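Putative transcriptional regulator (Streptomyces coelicolor A3, PDB 2PQQ) probably binds cyclic AMP through this N-terminal domain and DNA through a part missing from the fragment, to regulate transcription. Local coordinates at residues S21-A26 / N116-V121. Residues are numbered along the deposited sequence; the frame is centred on the assembly and turned at random.
With FMT (formic acid), chain E.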
ATOM      1  N   SER A  21      -7.790   4.324  30.058  1.00 37.70           N
ATOM      2  CA  SER A  21      -7.578   2.874  30.034  1.00 37.78           C
ATOM      3  C   SER A  21      -8.502   2.162  31.045  1.00 38.05           C
ATOM      4  O   SER A  21      -8.982   1.061  30.778  1.00 37.69           O
ATOM      5  CB  SER A  21      -6.123   2.546  30.366  1.00 37.22           C
ATOM      6  OG  SER A  21      -5.228   3.131  29.427  1.00 36.74           O
ATOM      7  N   ALA A  22      -8.715   2.779  32.211  1.00 37.67           N
ATOM      8  CA  ALA A  22      -9.662   2.244  33.189  1.00 37.58           C
ATOM      9  C   ALA A  22     -11.110   2.221  32.636  1.00 37.89           C
ATOM     10  O   ALA A  22     -11.831   1.224  32.807  1.00 38.01           O
ATOM     11  CB  ALA A  22      -9.563   3.026  34.506  1.00 38.28           C
ATOM     12  N   GLU A  23     -11.510   3.292  31.946  1.00 36.90           N
ATOM     13  CA  GLU A  23     -12.851   3.402  31.362  1.00 37.85           C
ATOM     14  C   GLU A  23     -13.068   2.349  30.275  1.00 36.83           C
ATOM     15  O   GLU A  23     -14.102   1.692  30.243  1.00 36.90           O
ATOM     16  CB  GLU A  23     -13.080   4.785  30.750  1.00 37.69           C
ATOM     17  CG  GLU A  23     -12.954   5.961  31.729  1.00 40.44           C
ATOM     18  CD  GLU A  23     -12.873   7.318  31.007  1.00 40.10           C
ATOM     19  OE1 GLU A  23     -12.477   7.355  29.823  1.00 40.93           O
ATOM     20  OE2 GLU A  23     -13.218   8.341  31.623  1.00 43.46           O
ATOM     21  N   LEU A  24     -12.086   2.242  29.385  1.00 36.24           N
ATOM     22  CA  LEU A  24     -11.990   1.182  28.374  1.00 35.87           C
ATOM     23  C   LEU A  24     -12.193  -0.194  28.998  1.00 35.56           C
ATOM     24  O   LEU A  24     -13.040  -0.963  28.535  1.00 35.67           O
ATOM     25  CB  LEU A  24     -10.631   1.247  27.682  1.00 35.22           C
ATOM     26  CG  LEU A  24     -10.338   0.158  26.639  1.00 35.70           C
ATOM     27  CD1 LEU A  24     -11.456   0.018  25.515  1.00 37.13           C
ATOM     28  CD2 LEU A  24      -8.939   0.409  26.059  1.00 35.86           C
ATOM     29  N   ARG A  25     -11.420  -0.500  30.038  1.00 34.74           N
ATOM     30  CA  ARG A  25     -11.511  -1.794  30.717  1.00 34.76           C
ATOM     31  C   ARG A  25     -12.886  -2.059  31.314  1.00 34.09           C
ATOM     32  O   ARG A  25     -13.435  -3.144  31.126  1.00 34.17           O
ATOM     33  CB  ARG A  25     -10.428  -1.942  31.797  1.00 35.26           C
ATOM     34  CG  ARG A  25     -10.497  -3.243  32.583  1.00 36.50           C
ATOM     35  CD  ARG A  25     -10.453  -4.446  31.661  1.00 38.72           C
ATOM     36  NE  ARG A  25     -10.627  -5.721  32.364  1.00 39.80           N
ATOM     37  CZ  ARG A  25     -11.767  -6.394  32.434  1.00 39.37           C
ATOM     38  NH1 ARG A  25     -12.872  -5.907  31.870  1.00 40.69           N
ATOM     39  NH2 ARG A  25     -11.805  -7.553  33.069  1.00 37.80           N
ATOM     40  N   ALA A  26     -13.461  -1.066  32.000  1.00 33.57           N
ATOM     41  CA  ALA A  26     -14.796  -1.233  32.600  1.00 33.25           C
ATOM     42  C   ALA A  26     -15.864  -1.444  31.516  1.00 33.21           C
ATOM     43  O   ALA A  26     -16.868  -2.122  31.740  1.00 32.93           O
ATOM     44  CB  ALA A  26     -15.153  -0.035  33.452  1.00 33.29           C
ATOM     45  N   ASN A 116     -19.480   9.737  25.653  1.00 40.96           N
ATOM     46  CA  ASN A 116     -20.344  10.605  26.465  1.00 41.83           C
ATOM     47  C   ASN A 116     -19.807  10.861  27.866  1.00 41.64           C
ATOM     48  O   ASN A 116     -19.982  11.937  28.407  1.00 42.59           O
ATOM     49  CB  ASN A 116     -21.750  10.008  26.578  1.00 42.21           C
ATOM     50  CG  ASN A 116     -22.510  10.047  25.263  1.00 44.29           C
ATOM     51  OD1 ASN A 116     -23.722   9.798  25.213  1.00 45.48           O
ATOM     52  ND2 ASN A 116     -21.795  10.340  24.182  1.00 45.21           N
ATOM     53  N   VAL A 117     -19.171   9.859  28.454  1.00 40.82           N
ATOM     54  CA  VAL A 117     -18.560   9.991  29.775  1.00 40.75           C
ATOM     55  C   VAL A 117     -17.225  10.755  29.702  1.00 40.57           C
ATOM     56  O   VAL A 117     -16.853  11.483  30.633  1.00 38.59           O
ATOM     57  CB  VAL A 117     -18.363   8.578  30.397  1.00 40.70           C
ATOM     58  CG1 VAL A 117     -17.342   8.578  31.501  1.00 41.16           C
ATOM     59  CG2 VAL A 117     -19.707   8.032  30.881  1.00 39.08           C
ATOM     60  N   ARG A 118     -16.513  10.576  28.590  1.00 40.51           N
ATOM     61  CA  ARG A 118     -15.133  11.060  28.465  1.00 41.34           C
ATOM     62  C   ARG A 118     -14.878  11.541  27.032  1.00 41.61           C
ATOM     63  O   ARG A 118     -14.307  10.822  26.199  1.00 41.32           O
ATOM     64  CB  ARG A 118     -14.160   9.960  28.869  1.00 41.66           C
ATOM     65  CG  ARG A 118     -12.656  10.369  28.963  1.00 45.12           C
ATOM     66  CD  ARG A 118     -12.387  11.554  29.867  1.00 49.03           C
ATOM     67  NE  ARG A 118     -13.158  11.513  31.111  1.00 54.49           N
ATOM     68  CZ  ARG A 118     -13.639  12.597  31.728  1.00 56.70           C
ATOM     69  NH1 ARG A 118     -13.454  13.810  31.207  1.00 57.26           N
ATOM     70  NH2 ARG A 118     -14.322  12.465  32.861  1.00 58.03           N
ATOM     71  N   PRO A 119     -15.287  12.780  26.756  1.00 42.22           N
ATOM     72  CA  PRO A 119     -15.322  13.330  25.401  1.00 42.91           C
ATOM     73  C   PRO A 119     -13.941  13.449  24.747  1.00 42.77           C
ATOM     74  O   PRO A 119     -13.856  13.463  23.516  1.00 42.80           O
ATOM     75  CB  PRO A 119     -15.944  14.717  25.599  1.00 43.16           C
ATOM     76  CG  PRO A 119     -16.526  14.708  26.972  1.00 43.99           C
ATOM     77  CD  PRO A 119     -15.681  13.780  27.763  1.00 42.12           C
ATOM     78  N   GLU A 120     -12.884  13.544  25.563  1.00 42.30           N
ATOM     79  CA  GLU A 120     -11.502  13.597  25.070  1.00 42.16           C
ATOM     80  C   GLU A 120     -11.082  12.337  24.320  1.00 41.06           C
ATOM     81  O   GLU A 120     -10.121  12.360  23.540  1.00 40.06           O
ATOM     82  CB  GLU A 120     -10.512  13.820  26.224  1.00 43.02           C
ATOM     83  CG  GLU A 120     -10.522  15.218  26.803  1.00 46.03           C
ATOM     84  CD  GLU A 120      -9.249  15.549  27.578  1.00 51.59           C
ATOM     85  OE1 GLU A 120      -9.361  16.056  28.719  1.00 51.93           O
ATOM     86  OE2 GLU A 120      -8.135  15.319  27.036  1.00 54.56           O
ATOM     87  N   VAL A 121     -11.781  11.235  24.591  1.00 39.89           N
ATOM     88  CA  VAL A 121     -11.492   9.951  23.980  1.00 38.92           C
ATOM     89  C   VAL A 121     -11.740  10.010  22.476  1.00 38.58           C
ATOM     90  O   VAL A 121     -11.002   9.387  21.735  1.00 37.52           O
ATOM     91  CB  VAL A 121     -12.280   8.794  24.650  1.00 39.50           C
ATOM     92  CG1 VAL A 121     -12.226   7.491  23.824  1.00 39.79           C
ATOM     93  CG2 VAL A 121     -11.737   8.519  26.049  1.00 41.06           C
TER
HETATM   94  C   FMT E 301      -7.535  -6.302  33.291  1.00 76.68           C
HETATM   95  O1  FMT E 301      -8.290  -7.271  33.145  1.00 76.47           O
HETATM   96  O2  FMT E 301      -7.898  -5.218  33.753  1.00 76.58           O
HETATM   97  O   HOH W   1     -14.652  10.107  33.664  1.00 55.96           O
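Glu-23 reaches from helix 18-27 to the turn that joins helices 111-117 and 120-139, and there its carboxylate meets the bent side chain of Arg-118. Arg-118 is best followed outward. Its CB lies in front of the carboxylate oxygens, 3.2 Å from Glu-23 OE1, and its CG is just as near the same oxygen. CG is anti to the backbone N (chi1 -173°), and bends at chi2 and chi3 bring NE to OE2. CD lies 3.8 Å from Glu-23 OE2, and NE then gives that oxygen a hydrogen bond of 3.2 Å, reasonably straight at 154° and received on the syn lone pair. OE2 sits at the guanidinium edge, in its plane, the two flat groups are only 12° apart, and the pair is a salt bridge made through NE. At the tip, a water that donates to OE2 also lies by NH2, but so close that a bridge there is doubtful. The other oxygen, OE1, is taken by the indole NE1 of Trp-114 and also lies 4.0 Å from Val-121 CG2, while Val-117 CG1 flanks OE2. Replacing Glu-23 with an alanine would probably leave Trp-114 NE1 without its acceptor and the Arg-118 guanidinium with little more than its weak, long ion pair to Glu-19. The turn also packs against the second subunit, where Asn-116 touches Pro-119 of that chain. One carboxylate thus divides its oxygens, OE1 for the indole and OE2 for the arginine, and within this fragment, which carries the cyclic nucleotide-binding fold, links helix 18-27 to helix 111-117 and the turn after it through polar bonds, meeting helix 120-139 through a methyl of Val-121.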